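Protein 1A (Cricket paralysis virus, PDB 6C3R) suppresses antiviral RNA interference in insect cells by inactivating host AGO2 and recruiting a cellular ubiquitin ligase that promotes AGO2 degradation. Local coordinates at residues L62-I66 against L83-F87; L12-F17 against F113-L117; W119-W123 against A134-K138. One frame throughout, in Å; residues are numbered along the deposited sequence.

Contact 1: residues L62-I66 against L83-F87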
# COMPACT_ATOMS: atom_id res chain seq x y z
N LEU A 62 -3.79 -14.36 -2.23
CA LEU A 62 -5.10 -14.07 -2.75
C LEU A 62 -5.19 -14.16 -4.28
O LEU A 62 -6.18 -14.67 -4.81
CB LEU A 62 -5.55 -12.67 -2.28
CG LEU A 62 -5.90 -12.52 -0.80
CD1 LEU A 62 -6.14 -11.08 -0.44
CD2 LEU A 62 -7.10 -13.36 -0.45
N ARG A 63 -4.19 -13.64 -5.00
CA ARG A 63 -4.16 -13.82 -6.45
C ARG A 63 -4.21 -15.31 -6.79
O ARG A 63 -4.90 -15.72 -7.72
CB ARG A 63 -2.92 -13.18 -7.07
CG ARG A 63 -2.86 -13.31 -8.60
CD ARG A 63 -1.53 -12.86 -9.19
NE ARG A 63 -1.27 -11.44 -8.91
CZ ARG A 63 -0.37 -10.94 -8.06
NH1 ARG A 63 0.46 -11.70 -7.36
NH2 ARG A 63 -0.28 -9.63 -7.94
N LYS A 64 -3.49 -16.12 -6.01
CA LYS A 64 -3.41 -17.56 -6.24
C LYS A 64 -4.78 -18.22 -6.04
O LYS A 64 -5.23 -19.00 -6.85
CB LYS A 64 -2.38 -18.16 -5.31
CG LYS A 64 -1.79 -19.47 -5.78
CD LYS A 64 -0.86 -20.04 -4.73
CE LYS A 64 -0.19 -21.32 -5.20
NZ LYS A 64 0.50 -22.05 -4.09
N LEU A 65 -5.44 -17.86 -4.95
CA LEU A 65 -6.75 -18.41 -4.63
C LEU A 65 -7.78 -17.97 -5.63
O LEU A 65 -8.65 -18.77 -5.97
CB LEU A 65 -7.21 -17.97 -3.23
CG LEU A 65 -6.46 -18.64 -2.08
CD1 LEU A 65 -6.66 -17.86 -0.79
CD2 LEU A 65 -6.90 -20.09 -1.93
N ILE A 66 -7.70 -16.72 -6.08
CA ILE A 66 -8.64 -16.20 -7.03
C ILE A 66 -8.50 -16.96 -8.33
O ILE A 66 -9.49 -17.19 -9.02
CB ILE A 66 -8.47 -14.66 -7.24
CG1 ILE A 66 -8.99 -13.90 -6.02
CG2 ILE A 66 -9.17 -14.14 -8.51
CD1 ILE A 66 -8.38 -12.53 -5.82
N LEU A 83 -13.17 -12.91 -2.10
CA LEU A 83 -11.72 -12.98 -2.25
C LEU A 83 -11.20 -11.82 -3.08
O LEU A 83 -10.23 -11.19 -2.74
CB LEU A 83 -11.27 -14.29 -2.92
CG LEU A 83 -11.41 -15.63 -2.19
CD1 LEU A 83 -11.23 -16.78 -3.15
CD2 LEU A 83 -10.40 -15.71 -1.07
N VAL A 84 -11.87 -11.52 -4.17
CA VAL A 84 -11.50 -10.36 -4.96
C VAL A 84 -11.56 -9.09 -4.10
O VAL A 84 -10.70 -8.24 -4.20
CB VAL A 84 -12.38 -10.23 -6.22
CG1 VAL A 84 -12.02 -8.98 -6.99
CG2 VAL A 84 -12.18 -11.44 -7.12
N TRP A 85 -12.59 -8.98 -3.29
CA TRP A 85 -12.77 -7.83 -2.42
C TRP A 85 -11.63 -7.68 -1.41
O TRP A 85 -11.14 -6.59 -1.18
CB TRP A 85 -14.14 -7.92 -1.71
CG TRP A 85 -14.32 -6.87 -0.67
CD1 TRP A 85 -14.52 -7.06 0.67
CD2 TRP A 85 -14.27 -5.45 -0.86
NE1 TRP A 85 -14.59 -5.86 1.31
CE2 TRP A 85 -14.46 -4.85 0.40
CE3 TRP A 85 -14.10 -4.63 -1.99
CZ2 TRP A 85 -14.47 -3.46 0.57
CZ3 TRP A 85 -14.11 -3.25 -1.83
CH2 TRP A 85 -14.29 -2.68 -0.55
N LYS A 86 -11.21 -8.79 -0.82
CA LYS A 86 -10.02 -8.81 0.04
C LYS A 86 -8.72 -8.42 -0.66
O LYS A 86 -7.87 -7.78 -0.06
CB LYS A 86 -9.83 -10.16 0.66
CG LYS A 86 -10.79 -10.45 1.78
CD LYS A 86 -10.83 -11.95 2.01
CE LYS A 86 -11.54 -12.31 3.29
NZ LYS A 86 -11.93 -13.75 3.19
N PHE A 87 -8.56 -8.86 -1.91
CA PHE A 87 -7.45 -8.44 -2.75
C PHE A 87 -7.51 -6.94 -2.95
O PHE A 87 -6.55 -6.25 -2.67
CB PHE A 87 -7.47 -9.16 -4.10
CG PHE A 87 -6.30 -8.82 -4.98
CD1 PHE A 87 -6.36 -7.74 -5.84
CD2 PHE A 87 -5.14 -9.57 -4.93
CE1 PHE A 87 -5.28 -7.39 -6.65
CE2 PHE A 87 -4.06 -9.26 -5.74
CZ PHE A 87 -4.13 -8.14 -6.60
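The helical segments 62-66 and 83-87 run nearly antiparallel, at 157°, and their axes approach to 9.6 Å; they show how a few large apolar residues can form an interface without any polar bond between them. Phe87, Leu62 and Leu83 each lose more than 70 Å² here, as does Ile66. Leu62 points toward the partner helix and rests on the backbone at Lys86-Phe87: its CD1 lies 3.6 Å from Phe87 N, while its CB sits at the edge of the Phe87 ring, 4.1 Å from CD2. Leu83 answers one turn away, its CB 3.9 Å from Ile66 CG1 and its CD2 4.1 Å from Leu62 CD2. Ile66, paired with Leu83 in the register, extends CD1 to 3.9 Å from Phe87 CB. Phe87 CE2 lies over one face of the Arg63 guanidinium, whose NE is hydrogen-bonded to Leu105 O. With Ile66 and Phe87 both touching Leu106 of strand 104-108, this is an antiparallel helical hairpin, helix 53-70 with helix 77-90, packed against a sheet strand.

Contact 2: residues L12-F17 against F113-L117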
# COMPACT_ATOMS: atom_id res chain seq x y z
N LEU A 12 -12.45 -13.42 -27.91
CA LEU A 12 -13.63 -12.78 -27.33
C LEU A 12 -13.32 -11.48 -26.58
O LEU A 12 -14.12 -10.54 -26.59
CB LEU A 12 -14.33 -13.79 -26.42
CG LEU A 12 -15.80 -13.59 -26.06
CD1 LEU A 12 -16.66 -13.25 -27.27
CD2 LEU A 12 -16.33 -14.84 -25.39
N ILE A 13 -12.15 -11.41 -25.94
CA ILE A 13 -11.68 -10.17 -25.31
C ILE A 13 -11.41 -9.11 -26.37
O ILE A 13 -11.69 -7.94 -26.15
CB ILE A 13 -10.41 -10.41 -24.44
CG1 ILE A 13 -10.79 -11.12 -23.14
CG2 ILE A 13 -9.71 -9.09 -24.08
CD1 ILE A 13 -9.64 -11.81 -22.44
N ALA A 14 -10.83 -9.54 -27.49
CA ALA A 14 -10.52 -8.63 -28.58
C ALA A 14 -11.81 -8.12 -29.18
O ALA A 14 -12.01 -6.91 -29.32
CB ALA A 14 -9.69 -9.34 -29.64
N ALA A 15 -12.70 -9.05 -29.51
CA ALA A 15 -13.97 -8.74 -30.13
C ALA A 15 -14.80 -7.80 -29.27
O ALA A 15 -15.10 -6.68 -29.68
CB ALA A 15 -14.74 -10.02 -30.41
N GLN A 16 -15.13 -8.22 -28.05
CA GLN A 16 -16.16 -7.53 -27.26
C GLN A 16 -15.70 -6.71 -26.06
O GLN A 16 -16.52 -6.00 -25.48
CB GLN A 16 -17.18 -8.53 -26.80
CG GLN A 16 -17.92 -9.19 -27.94
CD GLN A 16 -18.94 -10.17 -27.43
OE1 GLN A 16 -19.15 -10.29 -26.22
NE2 GLN A 16 -19.57 -10.90 -28.35
N PHE A 17 -14.43 -6.81 -25.69
CA PHE A 17 -13.91 -6.10 -24.52
C PHE A 17 -12.77 -5.17 -24.90
O PHE A 17 -12.00 -4.73 -24.03
CB PHE A 17 -13.44 -7.11 -23.44
CG PHE A 17 -14.54 -7.94 -22.84
CD1 PHE A 17 -15.00 -9.08 -23.47
CD2 PHE A 17 -15.11 -7.58 -21.63
CE1 PHE A 17 -16.03 -9.85 -22.90
CE2 PHE A 17 -16.13 -8.35 -21.06
CZ PHE A 17 -16.59 -9.49 -21.70
N PHE A 113 -14.03 -16.99 -17.00
CA PHE A 113 -14.26 -15.74 -17.74
C PHE A 113 -15.47 -15.82 -18.64
O PHE A 113 -16.28 -14.91 -18.67
CB PHE A 113 -13.03 -15.37 -18.56
CG PHE A 113 -13.27 -14.24 -19.53
CD1 PHE A 113 -13.56 -12.96 -19.07
CD2 PHE A 113 -13.23 -14.46 -20.91
CE1 PHE A 113 -13.79 -11.92 -19.96
CE2 PHE A 113 -13.44 -13.41 -21.80
CZ PHE A 113 -13.72 -12.15 -21.33
N MET A 114 -15.61 -16.94 -19.35
CA MET A 114 -16.69 -17.12 -20.29
C MET A 114 -17.99 -17.61 -19.69
O MET A 114 -19.02 -17.49 -20.32
CB MET A 114 -16.23 -18.02 -21.42
CG MET A 114 -15.10 -17.38 -22.21
SD MET A 114 -14.70 -18.23 -23.73
CE MET A 114 -14.28 -19.87 -23.14
N ASP A 115 -17.97 -18.14 -18.47
CA ASP A 115 -19.23 -18.27 -17.70
C ASP A 115 -19.71 -16.96 -17.07
O ASP A 115 -20.80 -16.93 -16.52
CB ASP A 115 -19.12 -19.36 -16.63
CG ASP A 115 -18.97 -20.75 -17.23
OD1 ASP A 115 -19.34 -20.94 -18.40
OD2 ASP A 115 -18.48 -21.68 -16.55
N HIS A 116 -18.92 -15.88 -17.14
CA HIS A 116 -19.22 -14.63 -16.43
C HIS A 116 -18.92 -13.37 -17.25
O HIS A 116 -18.51 -12.35 -16.71
CB HIS A 116 -18.48 -14.60 -15.09
CG HIS A 116 -18.82 -15.73 -14.17
ND1 HIS A 116 -18.08 -16.89 -14.11
CD2 HIS A 116 -19.82 -15.88 -13.28
CE1 HIS A 116 -18.61 -17.70 -13.21
NE2 HIS A 116 -19.66 -17.11 -12.68
N LEU A 117 -19.21 -13.42 -18.55
CA LEU A 117 -18.93 -12.30 -19.46
C LEU A 117 -19.57 -10.98 -19.03
O LEU A 117 -18.93 -9.94 -18.99
CB LEU A 117 -19.39 -12.66 -20.87
CG LEU A 117 -18.63 -13.82 -21.53
CD1 LEU A 117 -19.39 -14.31 -22.74
CD2 LEU A 117 -17.22 -13.42 -21.92
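Where a helix ends, its last turn and the first residue beyond it can together grip a distant part of the chain; here they do so across 95 intervening residues. Leu12, the last residue of the BC-box, the region that mediates assembly of the E3 ligase used to degrade AGO2, points toward residues 113-117 and places CD2 3.9 Å from Leu117 CD2 and 4.1 Å from Met114 SD, so one methyl group meets two apolar partners. Ile13 sets out sideways, but its m rotamer carries CG1 to 3.6 Å from Phe113 CZ. Phe17 closes the turn, its N hydrogen-bonded to Ile13 O, 3.0 Å away, and is the first residue to leave helical geometry. Its ring receives Phe113 CZ over one face, 3.6 Å from Phe17 CE1; the two rings are oblique, with planes at 56° and centroids 5.3 Å apart. At the ring edge, Phe17 CZ approaches Leu117 O at 3.6 Å. Shape and apolar character thus hold the contact together. Helix 2-16, predicted to be coiled coil, is fastened in this way to the junction between helices 110-114 and 117-123, where His116 occupies the N-cap position of the latter. Ile13 and Phe113 both continue inward to Val30 of strand 26-30, while Phe113 also meets Phe120 on helix 117-123.

Contact 3: residues W119-W123 against A134-K138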
# COMPACT_ATOMS: atom_id res chain seq x y z
N TRP A 119 -20.52 -10.09 -16.09
CA TRP A 119 -19.85 -9.64 -14.86
C TRP A 119 -18.52 -8.93 -15.16
O TRP A 119 -18.26 -7.89 -14.60
CB TRP A 119 -19.66 -10.81 -13.89
CG TRP A 119 -19.20 -10.38 -12.54
CD1 TRP A 119 -19.97 -10.13 -11.46
CD2 TRP A 119 -17.84 -10.15 -12.13
NE1 TRP A 119 -19.18 -9.75 -10.40
CE2 TRP A 119 -17.88 -9.75 -10.79
CE3 TRP A 119 -16.59 -10.22 -12.79
CZ2 TRP A 119 -16.73 -9.44 -10.07
CZ3 TRP A 119 -15.45 -9.91 -12.09
CH2 TRP A 119 -15.52 -9.52 -10.74
N PHE A 120 -17.70 -9.51 -16.03
CA PHE A 120 -16.41 -8.89 -16.40
C PHE A 120 -16.53 -7.60 -17.19
O PHE A 120 -15.64 -6.77 -17.18
CB PHE A 120 -15.50 -9.88 -17.16
CG PHE A 120 -14.82 -10.84 -16.25
CD1 PHE A 120 -13.75 -10.42 -15.48
CD2 PHE A 120 -15.29 -12.13 -16.10
CE1 PHE A 120 -13.14 -11.29 -14.60
CE2 PHE A 120 -14.69 -13.00 -15.23
CZ PHE A 120 -13.62 -12.58 -14.47
N GLN A 121 -17.65 -7.47 -17.90
CA GLN A 121 -17.99 -6.25 -18.62
C GLN A 121 -18.36 -5.12 -17.62
O GLN A 121 -17.96 -3.96 -17.81
CB GLN A 121 -19.12 -6.57 -19.62
CG GLN A 121 -19.27 -5.56 -20.73
CD GLN A 121 -18.12 -5.60 -21.72
OE1 GLN A 121 -18.07 -6.48 -22.58
NE2 GLN A 121 -17.21 -4.62 -21.63
N GLN A 122 -19.08 -5.46 -16.55
CA GLN A 122 -19.36 -4.49 -15.50
C GLN A 122 -18.14 -4.13 -14.67
O GLN A 122 -17.92 -2.95 -14.37
CB GLN A 122 -20.45 -4.95 -14.58
CG GLN A 122 -20.79 -3.93 -13.48
CD GLN A 122 -21.09 -2.49 -13.95
OE1 GLN A 122 -21.47 -2.25 -15.11
NE2 GLN A 122 -20.93 -1.52 -13.03
N TRP A 123 -17.37 -5.13 -14.27
CA TRP A 123 -16.06 -4.91 -13.66
C TRP A 123 -15.31 -3.72 -14.30
O TRP A 123 -14.72 -2.92 -13.57
CB TRP A 123 -15.23 -6.18 -13.78
CG TRP A 123 -13.75 -5.97 -13.62
CD1 TRP A 123 -12.83 -5.76 -14.61
CD2 TRP A 123 -13.03 -5.94 -12.40
NE1 TRP A 123 -11.58 -5.61 -14.08
CE2 TRP A 123 -11.68 -5.71 -12.71
CE3 TRP A 123 -13.39 -6.11 -11.06
CZ2 TRP A 123 -10.69 -5.64 -11.73
CZ3 TRP A 123 -12.41 -6.04 -10.08
CH2 TRP A 123 -11.07 -5.80 -10.42
N ALA A 134 -19.91 -2.15 -3.41
CA ALA A 134 -21.27 -2.59 -3.69
C ALA A 134 -21.28 -3.72 -4.71
O ALA A 134 -21.98 -4.73 -4.54
CB ALA A 134 -22.10 -1.42 -4.19
N PHE A 135 -20.49 -3.55 -5.76
CA PHE A 135 -20.30 -4.55 -6.80
C PHE A 135 -19.82 -5.90 -6.28
O PHE A 135 -20.34 -6.93 -6.70
CB PHE A 135 -19.31 -4.04 -7.85
CG PHE A 135 -19.15 -4.95 -9.03
CD1 PHE A 135 -20.24 -5.25 -9.85
CD2 PHE A 135 -17.91 -5.50 -9.35
CE1 PHE A 135 -20.09 -6.08 -10.94
CE2 PHE A 135 -17.77 -6.33 -10.44
CZ PHE A 135 -18.86 -6.62 -11.24
N LEU A 136 -18.84 -5.88 -5.38
CA LEU A 136 -18.31 -7.13 -4.80
C LEU A 136 -19.00 -7.65 -3.51
O LEU A 136 -18.57 -8.69 -2.98
CB LEU A 136 -16.80 -6.99 -4.56
CG LEU A 136 -15.93 -6.65 -5.78
CD1 LEU A 136 -14.49 -6.44 -5.32
CD2 LEU A 136 -16.01 -7.70 -6.88
N ARG A 137 -20.04 -6.99 -3.02
CA ARG A 137 -20.73 -7.45 -1.81
C ARG A 137 -21.36 -8.83 -2.00
O ARG A 137 -21.97 -9.10 -3.03
CB ARG A 137 -21.81 -6.48 -1.33
CG ARG A 137 -22.49 -6.97 -0.05
CD ARG A 137 -23.10 -5.86 0.79
NE ARG A 137 -22.13 -5.18 1.66
CZ ARG A 137 -21.58 -3.98 1.46
NH1 ARG A 137 -21.88 -3.23 0.39
NH2 ARG A 137 -20.71 -3.50 2.36
N LYS A 138 -21.19 -9.68 -0.99
CA LYS A 138 -21.66 -11.05 -1.05
C LYS A 138 -23.18 -11.15 -0.94
O LYS A 138 -23.72 -11.37 0.14
CB LYS A 138 -21.02 -11.89 0.05
CG LYS A 138 -19.52 -12.03 -0.06
CD LYS A 138 -19.03 -13.27 0.67
CE LYS A 138 -19.34 -13.24 2.16
NZ LYS A 138 -18.93 -14.51 2.82
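A single aromatic residue can dominate one side of a small helix-helix contact: Phe135 supplies most of its segment's side, 113 Å² of it being covered by residues 119-123. Its CA-to-CB bond points toward them, and its ring forms an offset stack with the five-membered ring of Trp119: centroids 4.5 Å apart, planes at 26°, Phe135 CZ 3.3 Å from Trp119 NE1. The same ring also touches Gln122, whose CG lies 3.4 Å from Phe135 CE1, and Trp123, whose CB is 4.2 Å from Phe135 CE2. Leu136 follows, bringing CD2 to the edge of the Trp119 indole, 3.7 Å from CZ2. Trp119 also meets Phe77 and Trp80 edge-to-face, and Trp123 meets Phe28 in the same manner. The arrangement is an aromatic cluster joining helices 117-123 and 129-136, the latter carrying Arg133, a residue involved in inhibiting host stress granule formation.

The three contacts illustrate how a small domain is built by passing packing from one helix pair to the next. Contact 1 lies within the long chain loop closed by contact 2; their centres are about 21 Å apart and their nearest atoms about 9 Å. Contact 3 bridges them. Toward contact 1, centres about 14 Å away, Leu136 CD1 packs 3.9 Å from Val84 CG1 and 3.7 Å from Trp85 CA. Toward contact 2, centres about 15 Å away, Phe120 CD2 lies 3.5 Å from Phe113 CD1. The Arg133 side chain, linked to stress granule inhibition, is about 7 Å from that of Leu136 in contact 3 and about 11 Å from that of Val84 in contact 1, whereas contact 2 includes the end of the BC-box.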